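Local coordinates for protein N-acetylneuraminate epimerase (Escherichia coli, PDB 2UVK) that converts the alpha-anomer of N-acetylneuraminate (sialic acid) to the beta-anomer, speeding the equilibrium between the two in the periplasm, at residues G75-S78 with E79-Q83; H89-P93 with K94-W98; N130-N133 with G134-D138; G143-S146 with T147-D150. All coordinates share one frame; numbering follows the deposited sequence. Where two conformers were deposited one is given.

Contact 1 (G75-S78 with E79-Q83)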
loop_
_atom_site.group_PDB
_atom_site.type_symbol
_atom_site.label_atom_id
_atom_site.label_comp_id
_atom_site.label_asym_id
_atom_site.label_seq_id
_atom_site.Cartn_x
_atom_site.Cartn_y
_atom_site.Cartn_z
ATOM N N GLY B 75 14.580 -1.553 9.286
ATOM C CA GLY B 75 15.849 -2.243 9.497
ATOM C C GLY B 75 16.378 -2.767 8.202
ATOM O O GLY B 75 15.929 -2.352 7.162
ATOM N N LYS B 76 17.274 -3.727 8.269
ATOM C CA LYS B 76 17.974 -4.201 7.086
ATOM C C LYS B 76 17.327 -5.429 6.478
ATOM O O LYS B 76 16.991 -6.419 7.206
ATOM C CB LYS B 76 19.463 -4.452 7.403
ATOM C CG LYS B 76 20.212 -3.242 7.912
ATOM C CD LYS B 76 20.153 -2.053 6.952
ATOM C CE LYS B 76 21.185 -0.997 7.241
ATOM N NZ LYS B 76 21.230 -0.031 6.120
ATOM N N ASN B 77 17.178 -5.414 5.152
ATOM C CA ASN B 77 16.751 -6.589 4.418
ATOM C C ASN B 77 17.957 -7.547 4.214
ATOM O O ASN B 77 19.069 -7.281 4.686
ATOM C CB ASN B 77 16.041 -6.260 3.088
ATOM C CG ASN B 77 16.937 -5.571 2.075
ATOM O OD1 ASN B 77 18.153 -5.599 2.185
ATOM N ND2 ASN B 77 16.325 -4.928 1.076
ATOM N N SER B 78 17.705 -8.647 3.518
ATOM C CA SER B 78 18.739 -9.675 3.305
ATOM C C SER B 78 19.891 -9.185 2.434
ATOM O O SER B 78 20.963 -9.784 2.424
ATOM C CB SER B 78 18.108 -10.913 2.690
ATOM O OG SER B 78 17.650 -10.662 1.372
ATOM N N GLU B 79 19.662 -8.117 1.681
ATOM C CA GLU B 79 20.690 -7.472 0.885
ATOM C C GLU B 79 21.449 -6.380 1.627
ATOM O O GLU B 79 22.349 -5.757 1.079
ATOM C CB GLU B 79 20.069 -6.914 -0.404
ATOM C CG GLU B 79 19.491 -7.967 -1.320
ATOM C CD GLU B 79 20.557 -8.771 -2.064
ATOM O OE1 GLU B 79 21.662 -8.237 -2.300
ATOM O OE2 GLU B 79 20.251 -9.920 -2.428
ATOM N N GLY B 80 21.106 -6.134 2.887
ATOM C CA GLY B 80 21.781 -5.146 3.678
ATOM C C GLY B 80 21.283 -3.711 3.545
ATOM O O GLY B 80 21.941 -2.784 4.004
ATOM N N LEU B 81 20.143 -3.520 2.895
ATOM C CA LEU B 81 19.628 -2.181 2.682
ATOM C C LEU B 81 18.506 -1.886 3.653
ATOM O O LEU B 81 17.778 -2.789 4.073
ATOM C CB LEU B 81 19.131 -1.996 1.263
ATOM C CG LEU B 81 20.102 -2.204 0.095
ATOM C CD1 LEU B 81 19.414 -1.792 -1.207
ATOM C CD2 LEU B 81 21.383 -1.430 0.340
ATOM N N THR B 82 18.386 -0.611 4.003
ATOM C CA THR B 82 17.341 -0.151 4.885
ATOM C C THR B 82 16.005 -0.274 4.207
ATOM O O THR B 82 15.823 0.116 3.041
ATOM C CB THR B 82 17.619 1.315 5.261
ATOM O OG1 THR B 82 18.846 1.383 6.017
ATOM C CG2 THR B 82 16.480 1.922 6.073
ATOM N N GLN B 83 15.041 -0.799 4.963
ATOM C CA GLN B 83 13.708 -1.019 4.448
ATOM C C GLN B 83 12.694 -1.013 5.584
ATOM O O GLN B 83 13.044 -1.127 6.744
ATOM C CB GLN B 83 13.599 -2.350 3.728
ATOM C CG GLN B 83 13.775 -3.533 4.674
ATOM C CD GLN B 83 13.054 -4.769 4.238
ATOM O OE1 GLN B 83 12.706 -4.939 3.068
ATOM N NE2 GLN B 83 12.938 -5.718 5.164
HETATM O O HOH W 1 22.706 -0.154 3.983
HETATM O O HOH W 2 13.400 -4.570 0.294
#

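Contact 2 (H89-P93 with K94-W98)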
loop_
_atom_site.group_PDB
_atom_site.type_symbol
_atom_site.label_atom_id
_atom_site.label_comp_id
_atom_site.label_asym_id
_atom_site.label_seq_id
_atom_site.Cartn_x
_atom_site.Cartn_y
_atom_site.Cartn_z
ATOM N N HIS B 89 5.935 -10.350 15.160
ATOM C CA HIS B 89 6.575 -11.317 16.049
ATOM C C HIS B 89 5.790 -11.390 17.339
ATOM O O HIS B 89 5.201 -10.417 17.769
ATOM C CB HIS B 89 8.009 -10.900 16.321
ATOM C CG HIS B 89 8.943 -11.149 15.176
ATOM N ND1 HIS B 89 8.999 -10.338 14.065
ATOM C CD2 HIS B 89 9.887 -12.106 14.985
ATOM C CE1 HIS B 89 9.931 -10.788 13.236
ATOM N NE2 HIS B 89 10.488 -11.861 13.775
ATOM N N LYS B 90 5.789 -12.576 17.954
ATOM C CA LYS B 90 5.116 -12.783 19.236
ATOM C C LYS B 90 6.110 -13.239 20.277
ATOM O O LYS B 90 6.868 -14.175 20.036
ATOM C CB LYS B 90 4.032 -13.843 19.079
ATOM C CG LYS B 90 3.303 -14.203 20.363
ATOM C CD LYS B 90 2.131 -15.128 20.099
ATOM C CE LYS B 90 2.573 -16.514 19.668
ATOM N NZ LYS B 90 3.144 -17.324 20.782
ATOM N N TYR B 91 6.095 -12.581 21.424
ATOM C CA TYR B 91 6.928 -12.977 22.571
ATOM C C TYR B 91 6.034 -13.521 23.667
ATOM O O TYR B 91 5.071 -12.876 24.078
ATOM C CB TYR B 91 7.698 -11.786 23.101
ATOM C CG TYR B 91 8.452 -12.041 24.388
ATOM C CD1 TYR B 91 9.655 -12.737 24.395
ATOM C CD2 TYR B 91 7.953 -11.578 25.603
ATOM C CE1 TYR B 91 10.354 -12.946 25.568
ATOM C CE2 TYR B 91 8.656 -11.813 26.796
ATOM C CZ TYR B 91 9.843 -12.477 26.755
ATOM O OH TYR B 91 10.528 -12.719 27.915
ATOM N N ASN B 92 6.372 -14.729 24.114
ATOM C CA ASN B 92 5.667 -15.392 25.225
ATOM C C ASN B 92 6.471 -15.191 26.515
ATOM O O ASN B 92 7.573 -15.705 26.656
ATOM C CB ASN B 92 5.464 -16.873 24.886
ATOM C CG ASN B 92 4.740 -17.644 25.985
ATOM O OD1 ASN B 92 4.459 -17.109 27.047
ATOM N ND2 ASN B 92 4.410 -18.899 25.704
ATOM N N PRO B 93 5.961 -14.360 27.424
ATOM C CA PRO B 93 6.735 -14.104 28.643
ATOM C C PRO B 93 6.890 -15.324 29.567
ATOM O O PRO B 93 7.866 -15.396 30.321
ATOM C CB PRO B 93 5.978 -12.966 29.331
ATOM C CG PRO B 93 4.695 -12.783 28.594
ATOM C CD PRO B 93 4.695 -13.616 27.369
ATOM N N LYS B 94 5.965 -16.271 29.482
ATOM C CA LYS B 94 6.016 -17.445 30.352
ATOM C C LYS B 94 7.185 -18.355 29.989
ATOM O O LYS B 94 7.751 -19.039 30.857
ATOM C CB LYS B 94 4.703 -18.203 30.273
ATOM C CG LYS B 94 3.506 -17.362 30.691
ATOM C CD LYS B 94 2.272 -18.211 30.965
ATOM C CE LYS B 94 1.140 -17.380 31.537
ATOM N NZ LYS B 94 -0.068 -18.216 31.776
ATOM N N THR B 95 7.556 -18.349 28.711
ATOM C CA THR B 95 8.641 -19.162 28.187
ATOM C C THR B 95 9.858 -18.354 27.717
ATOM O O THR B 95 10.837 -18.934 27.261
ATOM C CB THR B 95 8.132 -20.026 27.024
ATOM O OG1 THR B 95 7.601 -19.183 25.996
ATOM C CG2 THR B 95 7.030 -20.941 27.503
ATOM N N ASN B 96 9.787 -17.021 27.818
ATOM C CA ASN B 96 10.874 -16.132 27.370
ATOM C C ASN B 96 11.354 -16.506 25.968
ATOM O O ASN B 96 12.550 -16.678 25.727
ATOM C CB ASN B 96 12.027 -16.154 28.377
ATOM C CG ASN B 96 13.109 -15.098 28.107
ATOM O OD1 ASN B 96 12.844 -13.997 27.606
ATOM N ND2 ASN B 96 14.338 -15.432 28.470
ATOM N N SER B 97 10.397 -16.587 25.036
ATOM C CA SER B 97 10.691 -17.056 23.688
ATOM C C SER B 97 9.906 -16.249 22.662
ATOM O O SER B 97 8.746 -15.898 22.897
ATOM C CB SER B 97 10.365 -18.561 23.544
ATOM O OG SER B 97 9.005 -18.833 23.834
ATOM N N TRP B 98 10.552 -16.040 21.518
ATOM C CA TRP B 98 9.954 -15.315 20.363
ATOM C C TRP B 98 9.613 -16.281 19.244
ATOM O O TRP B 98 10.335 -17.259 19.007
ATOM C CB TRP B 98 10.954 -14.315 19.799
ATOM C CG TRP B 98 11.219 -13.138 20.643
ATOM C CD1 TRP B 98 12.230 -12.986 21.542
ATOM C CD2 TRP B 98 10.499 -11.883 20.632
ATOM N NE1 TRP B 98 12.165 -11.735 22.119
ATOM C CE2 TRP B 98 11.121 -11.036 21.569
ATOM C CE3 TRP B 98 9.378 -11.414 19.933
ATOM C CZ2 TRP B 98 10.663 -9.744 21.838
ATOM C CZ3 TRP B 98 8.933 -10.104 20.188
ATOM C CH2 TRP B 98 9.565 -9.298 21.139
HETATM O O HOH W 3 6.147 -16.687 21.221
#

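Contact 3 (N130-N133 with G134-D138)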
loop_
_atom_site.group_PDB
_atom_site.type_symbol
_atom_site.label_atom_id
_atom_site.label_comp_id
_atom_site.label_asym_id
_atom_site.label_seq_id
_atom_site.Cartn_x
_atom_site.Cartn_y
_atom_site.Cartn_z
ATOM N N ASN B 130 7.044 1.172 -0.631
ATOM C CA ASN B 130 7.756 1.274 -1.910
ATOM C C ASN B 130 8.544 2.585 -2.038
ATOM O O ASN B 130 9.660 2.594 -2.576
ATOM C CB ASN B 130 6.807 1.099 -3.101
ATOM C CG ASN B 130 6.392 -0.345 -3.313
ATOM O OD1 ASN B 130 6.982 -1.241 -2.730
ATOM N ND2 ASN B 130 5.383 -0.586 -4.161
ATOM N N ILE B 131 7.960 3.705 -1.600
ATOM C CA ILE B 131 8.654 4.996 -1.689
ATOM C C ILE B 131 9.853 5.018 -0.742
ATOM O O ILE B 131 10.961 5.391 -1.118
ATOM C CB ILE B 131 7.678 6.169 -1.425
ATOM C CG1 ILE B 131 6.664 6.251 -2.564
ATOM C CG2 ILE B 131 8.429 7.469 -1.279
ATOM C CD1 ILE B 131 5.563 7.240 -2.335
ATOM N N PHE B 132 9.646 4.594 0.495
ATOM C CA PHE B 132 10.717 4.586 1.490
ATOM C C PHE B 132 11.833 3.605 1.059
ATOM O O PHE B 132 13.040 3.948 1.038
ATOM C CB PHE B 132 10.136 4.169 2.842
ATOM C CG PHE B 132 11.124 4.142 3.957
ATOM C CD1 PHE B 132 11.249 5.230 4.797
ATOM C CD2 PHE B 132 11.911 3.012 4.183
ATOM C CE1 PHE B 132 12.153 5.216 5.813
ATOM C CE2 PHE B 132 12.789 2.992 5.224
ATOM C CZ PHE B 132 12.918 4.076 6.021
ATOM N N ASN B 133 11.459 2.386 0.702
ATOM C CA ASN B 133 12.485 1.384 0.328
ATOM C C ASN B 133 13.204 1.826 -0.950
ATOM O O ASN B 133 14.417 1.601 -1.097
ATOM C CB ASN B 133 11.871 0.031 0.051
ATOM C CG ASN B 133 11.306 -0.651 1.295
ATOM O OD1 ASN B 133 11.479 -0.183 2.406
ATOM N ND2 ASN B 133 10.616 -1.745 1.072
ATOM N N GLY B 134 12.468 2.411 -1.894
ATOM C CA GLY B 134 13.075 2.825 -3.147
ATOM C C GLY B 134 14.091 3.917 -2.933
ATOM O O GLY B 134 15.081 3.998 -3.694
ATOM N N TYR B 135 13.870 4.791 -1.965
ATOM C CA TYR B 135 14.855 5.862 -1.670
ATOM C C TYR B 135 16.210 5.242 -1.321
ATOM O O TYR B 135 17.269 5.650 -1.806
ATOM C CB TYR B 135 14.351 6.737 -0.532
ATOM C CG TYR B 135 15.272 7.849 -0.104
ATOM C CD1 TYR B 135 15.456 8.983 -0.909
ATOM C CD2 TYR B 135 15.956 7.785 1.089
ATOM C CE1 TYR B 135 16.261 9.983 -0.509
ATOM C CE2 TYR B 135 16.777 8.790 1.508
ATOM C CZ TYR B 135 16.946 9.896 0.696
ATOM O OH TYR B 135 17.792 10.917 1.102
ATOM N N PHE B 136 16.184 4.242 -0.465
ATOM C CA PHE B 136 17.441 3.598 -0.061
ATOM C C PHE B 136 18.018 2.740 -1.173
ATOM O O PHE B 136 19.262 2.612 -1.270
ATOM C CB PHE B 136 17.254 2.849 1.265
ATOM C CG PHE B 136 17.073 3.777 2.400
ATOM C CD1 PHE B 136 18.163 4.451 2.945
ATOM C CD2 PHE B 136 15.808 4.067 2.884
ATOM C CE1 PHE B 136 18.002 5.363 3.959
ATOM C CE2 PHE B 136 15.642 4.991 3.874
ATOM C CZ PHE B 136 16.729 5.623 4.441
ATOM N N GLU B 137 17.177 2.152 -2.022
ATOM C CA GLU B 137 17.667 1.431 -3.188
ATOM C C GLU B 137 18.401 2.401 -4.107
ATOM O O GLU B 137 19.520 2.120 -4.589
ATOM C CB GLU B 137 16.548 0.740 -3.945
ATOM C CG GLU B 137 15.964 -0.521 -3.256
ATOM C CD GLU B 137 14.705 -1.041 -3.957
ATOM O OE1 GLU B 137 14.469 -0.640 -5.113
ATOM O OE2 GLU B 137 13.943 -1.855 -3.354
ATOM N N ASP B 138 17.782 3.556 -4.334
ATOM C CA ASP B 138 18.393 4.578 -5.212
ATOM C C ASP B 138 19.710 5.116 -4.679
ATOM O O ASP B 138 20.708 5.221 -5.428
ATOM C CB ASP B 138 17.415 5.723 -5.467
ATOM C CG ASP B 138 16.222 5.282 -6.272
ATOM O OD1 ASP B 138 16.255 4.148 -6.820
ATOM O OD2 ASP B 138 15.268 6.093 -6.375
#

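Contact 4 (G143-S146 with T147-D150)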
loop_
_atom_site.group_PDB
_atom_site.type_symbol
_atom_site.label_atom_id
_atom_site.label_comp_id
_atom_site.label_asym_id
_atom_site.label_seq_id
_atom_site.Cartn_x
_atom_site.Cartn_y
_atom_site.Cartn_z
ATOM N N GLY B 143 25.747 5.384 -5.046
ATOM C CA GLY B 143 27.081 5.208 -4.495
ATOM C C GLY B 143 27.669 6.537 -4.099
ATOM O O GLY B 143 27.039 7.315 -3.393
ATOM N N LYS B 144 28.876 6.813 -4.589
ATOM C CA LYS B 144 29.581 8.046 -4.232
ATOM C C LYS B 144 29.391 9.174 -5.231
ATOM O O LYS B 144 30.097 10.187 -5.169
ATOM N N ASP B 145 28.441 9.015 -6.148
ATOM C CA ASP B 145 28.151 10.032 -7.156
ATOM C C ASP B 145 27.242 11.117 -6.574
ATOM O O ASP B 145 26.030 10.926 -6.504
ATOM C CB ASP B 145 27.490 9.373 -8.365
ATOM C CG ASP B 145 27.287 10.322 -9.519
ATOM O OD1 ASP B 145 27.409 11.556 -9.331
ATOM O OD2 ASP B 145 26.998 9.833 -10.630
ATOM N N SER B 146 27.805 12.264 -6.196
ATOM C CA SER B 146 27.031 13.323 -5.551
ATOM C C SER B 146 25.991 13.978 -6.477
ATOM O O SER B 146 24.946 14.451 -6.017
ATOM C CB SER B 146 27.952 14.378 -4.954
ATOM O OG SER B 146 28.408 15.257 -5.962
ATOM N N THR B 147 26.248 14.014 -7.781
ATOM C CA THR B 147 25.244 14.564 -8.679
ATOM C C THR B 147 24.035 13.634 -8.726
ATOM O O THR B 147 22.914 14.111 -8.777
ATOM C CB THR B 147 25.782 14.870 -10.089
ATOM O OG1 THR B 147 26.178 13.663 -10.750
ATOM C CG2 THR B 147 26.955 15.829 -9.986
ATOM N N ALA B 148 24.279 12.324 -8.694
ATOM C CA ALA B 148 23.191 11.327 -8.707
ATOM C C ALA B 148 22.398 11.419 -7.406
ATOM O O ALA B 148 21.168 11.336 -7.412
ATOM C CB ALA B 148 23.730 9.930 -8.881
ATOM N N ILE B 149 23.108 11.612 -6.302
ATOM C CA ILE B 149 22.480 11.743 -4.988
ATOM C C ILE B 149 21.605 12.983 -4.937
ATOM O O ILE B 149 20.466 12.938 -4.468
ATOM C CB ILE B 149 23.541 11.782 -3.842
ATOM C CG1 ILE B 149 24.244 10.437 -3.741
ATOM C CG2 ILE B 149 22.909 12.193 -2.492
ATOM C CD1 ILE B 149 25.485 10.471 -2.891
ATOM N N ASP B 150 22.120 14.101 -5.451
ATOM C CA ASP B 150 21.362 15.335 -5.443
ATOM C C ASP B 150 20.060 15.200 -6.224
ATOM O O ASP B 150 19.026 15.729 -5.794
ATOM C CB ASP B 150 22.199 16.475 -6.027
ATOM C CG ASP B 150 23.360 16.867 -5.137
ATOM O OD1 ASP B 150 23.414 16.524 -3.938
ATOM O OD2 ASP B 150 24.273 17.555 -5.660
HETATM O O HOH W 4 27.040 17.222 -5.308
#

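Contact 1 (G75-S78 with E79-Q83)
Gly75 and Gln83 form an antiparallel hydrogen-bonded pair, Lys76 and Thr82 the next, non-hydrogen-bonded one, and a type I turn from Asn77 to Gly80 lies beyond them. In the first pair Gly75 N gives to Gln83 O at 3.0 Å and Gln83 N gives to Gly75 O at 2.8 Å. The Asn77 side chain braces the turn. Its CG sits between the backbone N and the carbonyl carbon (chi1 64°), which carries OD1 over the loop. OD1 takes Leu81 N at 3.0 Å, with the donor 44° above the amide plane, and a weaker bond from Glu79 N. The backbone of Asn77 adds two more bonds: its N gives to Leu81 O, and its O receives Gly80 N. On the face with Thr82, the Lys76 chain bends at chi2 and crosses the strand pair. NZ bonds Thr82 OG1 at 2.8 Å, and a water links NZ to Gly80 O. On the face that carries Gln83, its amide lies against CB of Asn77 in the turn, with Gln83 CD 3.5 Å from Asn77 CB. A second water bridges Asn77 ND2 and Gln83 OE1. Thr82 and Gln83 also touch helix 129-142. This is a short beta hairpin closed by a type I turn, an excursion within the second Kelch repeat.

Contact 2 (H89-P93 with K94-W98)
Tyr91 and Trp98 meet on one face of the strand pair as a non-hydrogen-bonded pair. The main apolar contact is CH-pi: Tyr91 CB lies 3.4 Å from the centroid of the Trp98 six-membered ring, almost on the ring normal. The tyrosine ring then runs past the five-membered ring with the two planes at 47°. CG of Tyr91 is anti to the backbone N (chi1 173°), which sends the ring toward the turn and its hydroxyl to Asn96. Among polar side chains, Tyr91 OH gives to Asn96 OD1 at 2.7 Å, tilted 24° from the amide plane. The same OD1 also accepts from Ala49 N, and Trp98 NE1 gives to Ala49 O, so both hold the loop at Ala49. Asn92 OD1 receives Lys94 N at 3.0 Å. Thr95 OG1 and Ser97 OG share a hydrogen bond of 2.6 Å. In the backbone, Asn92 N gives to Ser97 O at 2.9 Å, while Asn92 O receives weak bonds from Thr95 N and Ser97 N. Water joins Lys90 O, Lys90 NZ and Ser97 O. Asn96 and Ser97 both face Asn92, which makes a G1 beta bulge. It closes the hairpin of the two last strands of a four-stranded propeller blade.

Contact 3 (N130-N133 with G134-D138)
Phe132 and Phe136 meet one helical turn apart. Phe136 CE2 comes over one face of the Phe132 ring, toward its rim, and lies 3.6 Å from Phe132 CZ. The planes are 52° apart and the centroids 5.2 Å, an oblique pair. The first torsions differ: Phe132 CG is anti to the backbone N (chi1 -179°), while Phe136 CG lies beside its own N (chi1 -70°), and this brings the two rings together. Phe136 CD2 also lies 3.3 Å from Phe132 O. Tyr135 CD2 lies over the centre of one face of the Phe136 ring.

Behind the rings runs the helix backbone. Gly134 N gives to Asn130 O at 2.9 Å, Tyr135 N to Ile131 O at 3.1 Å and Glu137 N to Asn133 O at 3.0 Å. The bond from Phe136 N to Phe132 O is weak. Asn133 OD1 sits at the edge of the Phe132 ring and accepts from Val84 N. An alanine in place of Phe132 is likely to leave Phe136 CE2 without its partner face and open a gap beside Thr82 and Val84. The Phe132 side chain is about 8 Å from that of Glu209, the predicted proton acceptor.

Further out, Tyr135 OH bonds Asn153 of helix 146-157. Asn130 ND2 bonds Gln129 and Ala105 of the second subunit, and Asp138 OD1 bonds His104 of that subunit. Helix 129-142 thus lies between strand 82-84, helix 146-157 and the second subunit.

Contact 4 (G143-S146 with T147-D150)
Asp145 and Thr147 meet at the start of helix 146-157. Asp145 OD1 accepts three donors. Thr147 OG1 gives to it at 2.8 Å, on the syn side of the carboxylate and 21° out of its plane. Thr147 N and Ala148 N give weak bonds to the same oxygen, at 3.1 and 3.3 Å. CG of Asp145 is anti to the backbone N (chi1 -174°), which turns the carboxylate back over the first turn of the helix. Its negative charge probably interacts favourably with the helix dipole there. Asp145 O accepts from Ile149 N at 3.0 Å, in the carbonyl plane. Ser146 O accepts from Asp150 N at 2.9 Å. A water joins Ser146 OG to Asp150 OD2 and donates to that carboxylate. Around these bonds, Ala148 CB packs on Asp145 CG, and Ile149 CD1 reaches Gly143 O at 3.6 Å. Ala148 and Ile149 also touch Ala142 of helix 129-142. A glycine in place of Ile149 would probably lose the apolar contact with Ala142 and open a gap between the two helices beside Gly143 O. Gly143, at positive phi, ends the preceding helical run. Asp145 is thus the N-cap of helix 146-157, in the short loop that joins helices 129-142 and 146-157.

How the contacts relate
The contacts follow one another along the chain without overlap. Contacts 1 and 2 lie in the second Kelch repeat, contacts 3 and 4 in the third. Contact 2 belongs to a propeller blade, in the hairpin of strands 88-92 and 97-100. The other three gather away from it, and its centre is about 44 Å from that of contact 4. Contacts 1 and 3 touch, with centres about 11 Å apart: hairpin 74-84 packs on helix 129-142 through Thr82 and Gln83. Contact 4 begins the next helix, 146-157, its centre about 15 Å from that of contact 3. Excursions from two repeats thus pack together, and the helix in contact 3 also meets the second subunit of the homodimer.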